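Local coordinates for protein maleate cis-trans isomerase (Pseudomonas putida, PDB 4FQ5) that probably catalyses the cis-trans isomerisation of maleate to fumarate, working as a homodimer with the substrate enclosed in a pocket, at residues Tyr160-Thr165 and Ala184-Asp189; Val154-Pro159 and Ala215-Ala220. The protein carries 1 engineered substitution. All coordinates share one frame; numbering follows the deposited sequence.

Interaction 1 of 2, residues Tyr160-Thr165 and Ala184-Asp189; sequences YMKPLT and ALEISD. With MAE (maleic acid), chain C.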
loop_
_atom_site.group_PDB
_atom_site.type_symbol
_atom_site.label_atom_id
_atom_site.label_comp_id
_atom_site.label_asym_id
_atom_site.label_seq_id
_atom_site.Cartn_x
_atom_site.Cartn_y
_atom_site.Cartn_z
ATOM N N TYR A 160 -12.631 -13.266 -28.038
ATOM C CA TYR A 160 -13.822 -13.074 -28.863
ATOM C C TYR A 160 -14.144 -14.264 -29.755
ATOM O O TYR A 160 -13.287 -15.107 -30.035
ATOM C CB TYR A 160 -13.673 -11.860 -29.789
ATOM C CG TYR A 160 -13.037 -10.626 -29.197
ATOM C CD1 TYR A 160 -13.548 -10.018 -28.048
ATOM C CD2 TYR A 160 -11.944 -10.038 -29.822
ATOM C CE1 TYR A 160 -12.964 -8.871 -27.530
ATOM C CE2 TYR A 160 -11.348 -8.906 -29.306
ATOM C CZ TYR A 160 -11.866 -8.322 -28.168
ATOM O OH TYR A 160 -11.257 -7.191 -27.678
ATOM N N MET A 161 -15.395 -14.295 -30.210
ATOM C CA MET A 161 -15.802 -15.120 -31.343
ATOM C C MET A 161 -14.949 -14.781 -32.567
ATOM O O MET A 161 -14.413 -13.675 -32.679
ATOM C CB MET A 161 -17.287 -14.909 -31.641
ATOM C CG MET A 161 -18.210 -15.205 -30.466
ATOM S SD MET A 161 -17.872 -16.775 -29.625
ATOM C CE MET A 161 -18.536 -17.972 -30.789
ATOM N N LYS A 162 -14.827 -15.739 -33.478
ATOM C CA LYS A 162 -13.893 -15.651 -34.608
ATOM C C LYS A 162 -14.092 -14.434 -35.533
ATOM O O LYS A 162 -13.106 -13.790 -35.892
ATOM C CB LYS A 162 -13.905 -16.971 -35.396
ATOM C CG LYS A 162 -12.912 -17.074 -36.541
ATOM C CD LYS A 162 -13.008 -18.456 -37.179
ATOM C CE LYS A 162 -12.127 -18.574 -38.415
ATOM N NZ LYS A 162 -12.207 -19.950 -38.981
ATOM N N PRO A 163 -15.352 -14.118 -35.919
ATOM C CA PRO A 163 -15.603 -12.947 -36.789
ATOM C C PRO A 163 -15.116 -11.625 -36.187
ATOM O O PRO A 163 -14.510 -10.811 -36.882
ATOM C CB PRO A 163 -17.135 -12.915 -36.907
ATOM C CG PRO A 163 -17.559 -14.327 -36.666
ATOM C CD PRO A 163 -16.594 -14.873 -35.654
ATOM N N LEU A 164 -15.402 -11.428 -34.904
ATOM C CA LEU A 164 -14.956 -10.245 -34.161
ATOM C C LEU A 164 -13.436 -10.162 -34.093
ATOM O O LEU A 164 -12.868 -9.088 -34.293
ATOM C CB LEU A 164 -15.560 -10.259 -32.751
ATOM C CG LEU A 164 -16.764 -9.362 -32.449
ATOM C CD1 LEU A 164 -17.520 -8.900 -33.688
ATOM C CD2 LEU A 164 -17.697 -10.019 -31.441
ATOM N N THR A 165 -12.787 -11.299 -33.823
ATOM C CA THR A 165 -11.322 -11.378 -33.803
ATOM C C THR A 165 -10.736 -10.965 -35.159
ATOM O O THR A 165 -9.726 -10.252 -35.227
ATOM C CB THR A 165 -10.840 -12.796 -33.415
ATOM O OG1 THR A 165 -11.354 -13.140 -32.120
ATOM C CG2 THR A 165 -9.315 -12.874 -33.387
ATOM N N ALA A 184 -8.190 -16.948 -30.881
ATOM C CA ALA A 184 -9.476 -16.470 -30.406
ATOM C C ALA A 184 -10.095 -17.540 -29.523
ATOM O O ALA A 184 -10.295 -18.672 -29.969
ATOM C CB ALA A 184 -10.387 -16.160 -31.584
ATOM N N LEU A 185 -10.401 -17.192 -28.275
ATOM C CA LEU A 185 -10.949 -18.167 -27.328
ATOM C C LEU A 185 -12.430 -18.463 -27.552
ATOM O O LEU A 185 -12.954 -19.437 -27.017
ATOM C CB LEU A 185 -10.709 -17.727 -25.881
ATOM C CG LEU A 185 -9.259 -17.480 -25.455
ATOM C CD1 LEU A 185 -9.229 -17.069 -23.990
ATOM C CD2 LEU A 185 -8.370 -18.693 -25.697
ATOM N N GLU A 186 -13.093 -17.615 -28.339
ATOM C CA GLU A 186 -14.506 -17.782 -28.699
ATOM C C GLU A 186 -15.421 -17.906 -27.492
ATOM O O GLU A 186 -16.201 -18.851 -27.391
ATOM C CB GLU A 186 -14.703 -18.973 -29.644
ATOM C CG GLU A 186 -13.912 -18.875 -30.936
ATOM C CD GLU A 186 -14.365 -19.877 -31.988
ATOM O OE1 GLU A 186 -15.405 -20.549 -31.789
ATOM O OE2 GLU A 186 -13.677 -19.989 -33.020
ATOM N N ILE A 187 -15.310 -16.945 -26.579
ATOM C CA ILE A 187 -16.162 -16.869 -25.399
ATOM C C ILE A 187 -16.926 -15.548 -25.484
ATOM O O ILE A 187 -16.328 -14.478 -25.349
ATOM C CB ILE A 187 -15.326 -16.917 -24.097
ATOM C CG1 ILE A 187 -14.450 -18.182 -24.056
ATOM C CG2 ILE A 187 -16.225 -16.851 -22.875
ATOM C CD1 ILE A 187 -13.482 -18.236 -22.889
ATOM N N SER A 188 -18.233 -15.617 -25.725
ATOM C CA SER A 188 -19.034 -14.406 -25.953
ATOM C C SER A 188 -19.740 -13.901 -24.692
ATOM O O SER A 188 -20.059 -12.711 -24.591
ATOM C CB SER A 188 -20.035 -14.614 -27.098
ATOM O OG SER A 188 -20.942 -15.653 -26.789
ATOM N N ASP A 189 -19.998 -14.803 -23.746
ATOM C CA ASP A 189 -20.517 -14.416 -22.439
ATOM C C ASP A 189 -19.426 -13.639 -21.703
ATOM O O ASP A 189 -18.386 -14.198 -21.364
ATOM C CB ASP A 189 -20.945 -15.644 -21.634
ATOM C CG ASP A 189 -21.639 -15.280 -20.334
ATOM O OD1 ASP A 189 -22.800 -15.692 -20.153
ATOM O OD2 ASP A 189 -21.038 -14.577 -19.489
HETATM C C1 MAE C . -14.707 -6.147 -22.716
HETATM O O1 MAE C . -15.317 -6.179 -21.635
HETATM O O2 MAE C . -13.683 -6.806 -22.948
HETATM C C2 MAE C . -15.258 -5.300 -23.785
HETATM C C3 MAE C . -14.593 -4.922 -24.861
HETATM C C4 MAE C . -13.183 -5.265 -25.155
HETATM O O3 MAE C . -12.955 -6.007 -26.105
HETATM O O4 MAE C . -12.252 -4.790 -24.496
#
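Beside the maleate pocket, the loop leading into helix 162-174 lies against the turn that follows strand 178-184, with Met161 and Glu186 meeting CA to CA at 4.0 Å. Tyr160 links this loop to the ligand: its backbone O faces Glu186 and its hydroxyl faces the maleic acid. The carbonyl O takes a weak, bent bond from Glu186 N (3.0 Å, 131° at the hydrogen) and a CA-H...O contact from Glu186 CA. The bond from CA to CB points away from 184-189, and Tyr160 OH donates to O3 of the maleic acid at 2.6 Å. That oxygen approaches the ring edge, near its plane, while Leu104, Val105 and Ala221 pack on the tyrosine. Met161, at the N-cap position, has a chain bent at chi2 (-47°) and chi3 (-75°), which returns SD to the turn, 3.4 Å from Glu186 C. The Met161 and Glu186 side chains cross at about a right angle, and Met161 CG rests 3.9 Å from Ser188 CB. Lys162 NZ and Glu186 OE2 stay 6.1 Å apart, too far for a salt bridge. Ala184 CB makes a close van der Waals contact with Thr165 OG1 (3.2 Å), whose polar partner is Thr158 OG1. Asn38, Asn190, Val222 and Gln223 also hydrogen-bond the ligand. Tyr160 thus supplies a hydroxyl donor to one carboxylate in a maleate isomerase site between two parallel sheets, lined by residues following strands of both.

Interaction 2 of 2, residues Val154-Pro159 and Ala215-Ala220; sequences VAVVTP and AIVISA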
loop_
_atom_site.group_PDB
_atom_site.type_symbol
_atom_site.label_atom_id
_atom_site.label_comp_id
_atom_site.label_asym_id
_atom_site.label_seq_id
_atom_site.Cartn_x
_atom_site.Cartn_y
_atom_site.Cartn_z
ATOM N N VAL A 154 3.066 -8.251 -34.809
ATOM C CA VAL A 154 2.498 -8.534 -33.507
ATOM C C VAL A 154 1.761 -9.874 -33.518
ATOM O O VAL A 154 1.186 -10.270 -34.533
ATOM C CB VAL A 154 1.613 -7.329 -33.083
ATOM C CG1 VAL A 154 0.220 -7.734 -32.641
ATOM C CG2 VAL A 154 2.333 -6.460 -32.061
ATOM N N ALA A 155 1.829 -10.596 -32.404
ATOM C CA ALA A 155 0.961 -11.746 -32.193
ATOM C C ALA A 155 -0.125 -11.321 -31.218
ATOM O O ALA A 155 0.112 -10.469 -30.367
ATOM C CB ALA A 155 1.744 -12.935 -31.663
ATOM N N VAL A 156 -1.320 -11.894 -31.352
ATOM C CA VAL A 156 -2.499 -11.393 -30.634
ATOM C C VAL A 156 -3.359 -12.518 -30.076
ATOM O O VAL A 156 -3.754 -13.421 -30.807
ATOM C CB VAL A 156 -3.402 -10.524 -31.561
ATOM C CG1 VAL A 156 -4.600 -9.972 -30.795
ATOM C CG2 VAL A 156 -2.615 -9.386 -32.183
ATOM N N VAL A 157 -3.668 -12.449 -28.787
ATOM C CA VAL A 157 -4.659 -13.344 -28.194
ATOM C C VAL A 157 -5.924 -12.541 -27.888
ATOM O O VAL A 157 -5.841 -11.424 -27.376
ATOM C CB VAL A 157 -4.138 -14.003 -26.894
ATOM C CG1 VAL A 157 -5.126 -15.047 -26.390
ATOM C CG2 VAL A 157 -2.752 -14.615 -27.111
ATOM N N THR A 158 -7.085 -13.103 -28.215
ATOM C CA THR A 158 -8.371 -12.485 -27.875
ATOM C C THR A 158 -9.312 -13.533 -27.273
ATOM O O THR A 158 -9.094 -14.732 -27.455
ATOM C CB THR A 158 -9.070 -11.856 -29.106
ATOM O OG1 THR A 158 -9.918 -12.834 -29.724
ATOM C CG2 THR A 158 -8.075 -11.319 -30.128
ATOM N N PRO A 159 -10.363 -13.090 -26.554
ATOM C CA PRO A 159 -11.380 -14.021 -26.085
ATOM C C PRO A 159 -12.614 -14.086 -26.991
ATOM O O PRO A 159 -13.520 -14.883 -26.734
ATOM C CB PRO A 159 -11.775 -13.427 -24.739
ATOM C CG PRO A 159 -11.660 -11.954 -24.959
ATOM C CD PRO A 159 -10.541 -11.753 -25.954
ATOM N N ALA A 215 6.202 -7.892 -30.753
ATOM C CA ALA A 215 5.528 -7.777 -29.466
ATOM C C ALA A 215 4.340 -8.723 -29.426
ATOM O O ALA A 215 3.810 -9.107 -30.470
ATOM C CB ALA A 215 5.088 -6.337 -29.210
ATOM N N ILE A 216 3.942 -9.107 -28.218
ATOM C CA ILE A 216 2.832 -10.024 -28.015
ATOM C C ILE A 216 1.715 -9.271 -27.306
ATOM O O ILE A 216 1.937 -8.639 -26.261
ATOM C CB ILE A 216 3.257 -11.262 -27.193
ATOM C CG1 ILE A 216 4.311 -12.079 -27.953
ATOM C CG2 ILE A 216 2.058 -12.141 -26.857
ATOM C CD1 ILE A 216 5.154 -12.991 -27.076
ATOM N N VAL A 217 0.524 -9.318 -27.899
ATOM C CA VAL A 217 -0.667 -8.771 -27.274
ATOM C C VAL A 217 -1.341 -9.930 -26.561
ATOM O O VAL A 217 -2.027 -10.746 -27.190
ATOM C CB VAL A 217 -1.618 -8.114 -28.303
ATOM C CG1 VAL A 217 -2.880 -7.601 -27.622
ATOM C CG2 VAL A 217 -0.913 -6.976 -29.027
ATOM N N ILE A 218 -1.117 -10.005 -25.250
ATOM C CA ILE A 218 -1.605 -11.106 -24.422
ATOM C C ILE A 218 -3.131 -11.080 -24.267
ATOM O O ILE A 218 -3.751 -12.117 -24.037
ATOM C CB ILE A 218 -0.895 -11.138 -23.038
ATOM C CG1 ILE A 218 -1.210 -12.431 -22.280
ATOM C CG2 ILE A 218 -1.240 -9.903 -22.203
ATOM C CD1 ILE A 218 -0.227 -12.761 -21.169
ATOM N N SER A 219 -3.719 -9.889 -24.375
ATOM C CA SER A 219 -5.171 -9.739 -24.433
ATOM C C SER A 219 -5.519 -8.466 -25.184
ATOM O O SER A 219 -5.110 -7.368 -24.780
ATOM C CB SER A 219 -5.799 -9.701 -23.034
ATOM O OG SER A 219 -7.217 -9.623 -23.136
ATOM N N ALA A 220 -6.253 -8.620 -26.285
ATOM C CA ALA A 220 -6.801 -7.476 -27.014
ATOM C C ALA A 220 -8.043 -6.972 -26.295
ATOM O O ALA A 220 -8.451 -5.827 -26.471
ATOM C CB ALA A 220 -7.139 -7.862 -28.448
#
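With chi1 of Val217 at 178°, its CG2 sits beside the backbone N and reaches Val154 CG1 at 3.9 Å, the two side chains crossing obliquely. Val156 has a similar torsion (-178°), which directs CG1 to the Ala220 methyl, with Val156 CG1 and Ala220 CB 4.1 Å apart. Val154, Val156, Ala215 and Val217 share one face of the sheet; Ala155 and Ile216 point to the other. The axes of strands 154-158 and 215-217 run parallel, approaching to 4.7 Å at an angle of 14°. Their bonds alternate as a parallel pair requires: Ala155 N to Ala215 O (3.1 Å), Val217 N to Ala155 O (2.8 Å), and Val157 N to Val217 O (2.9 Å). The chain then turns a corner at Ile218, whose O lies 3.4 Å from Val157 CB. Beyond that corner Ala220 N still bonds Val157 O at 3.0 Å; this bond lies one residue before Ala221, the engineered position of the predicted proton donor. Strand 178-184 bonds the other edge of 153-158, and 241-243 flanks 215-217; helix 201-206 packs on Val157, Ile216 and Ile218, while helix 230-237 meets Ile216 and Ile218.

Centred 13 Å apart, the two contacts belong to one parallel sheet, ordered 178-184, 153-158, 215-217, 241-243. Interaction 2 joins its two inner strands; interaction 1 lies beyond the C-terminal ends of 153-158 and 178-184. Along the chain, interaction 1 is nested in the loop closed by interaction 2, and strand 153-158 leads through Pro159 into the segment 160-165. They also touch: Ile187 N probably bonds Pro159 O (2.7 Å), and Tyr160 OH packs against Ala220 O. The chain after strand 153-158 gives Tyr160 to the ligand pocket, and the chain after 215-217 gives it Ala221, Val222 and Gln223.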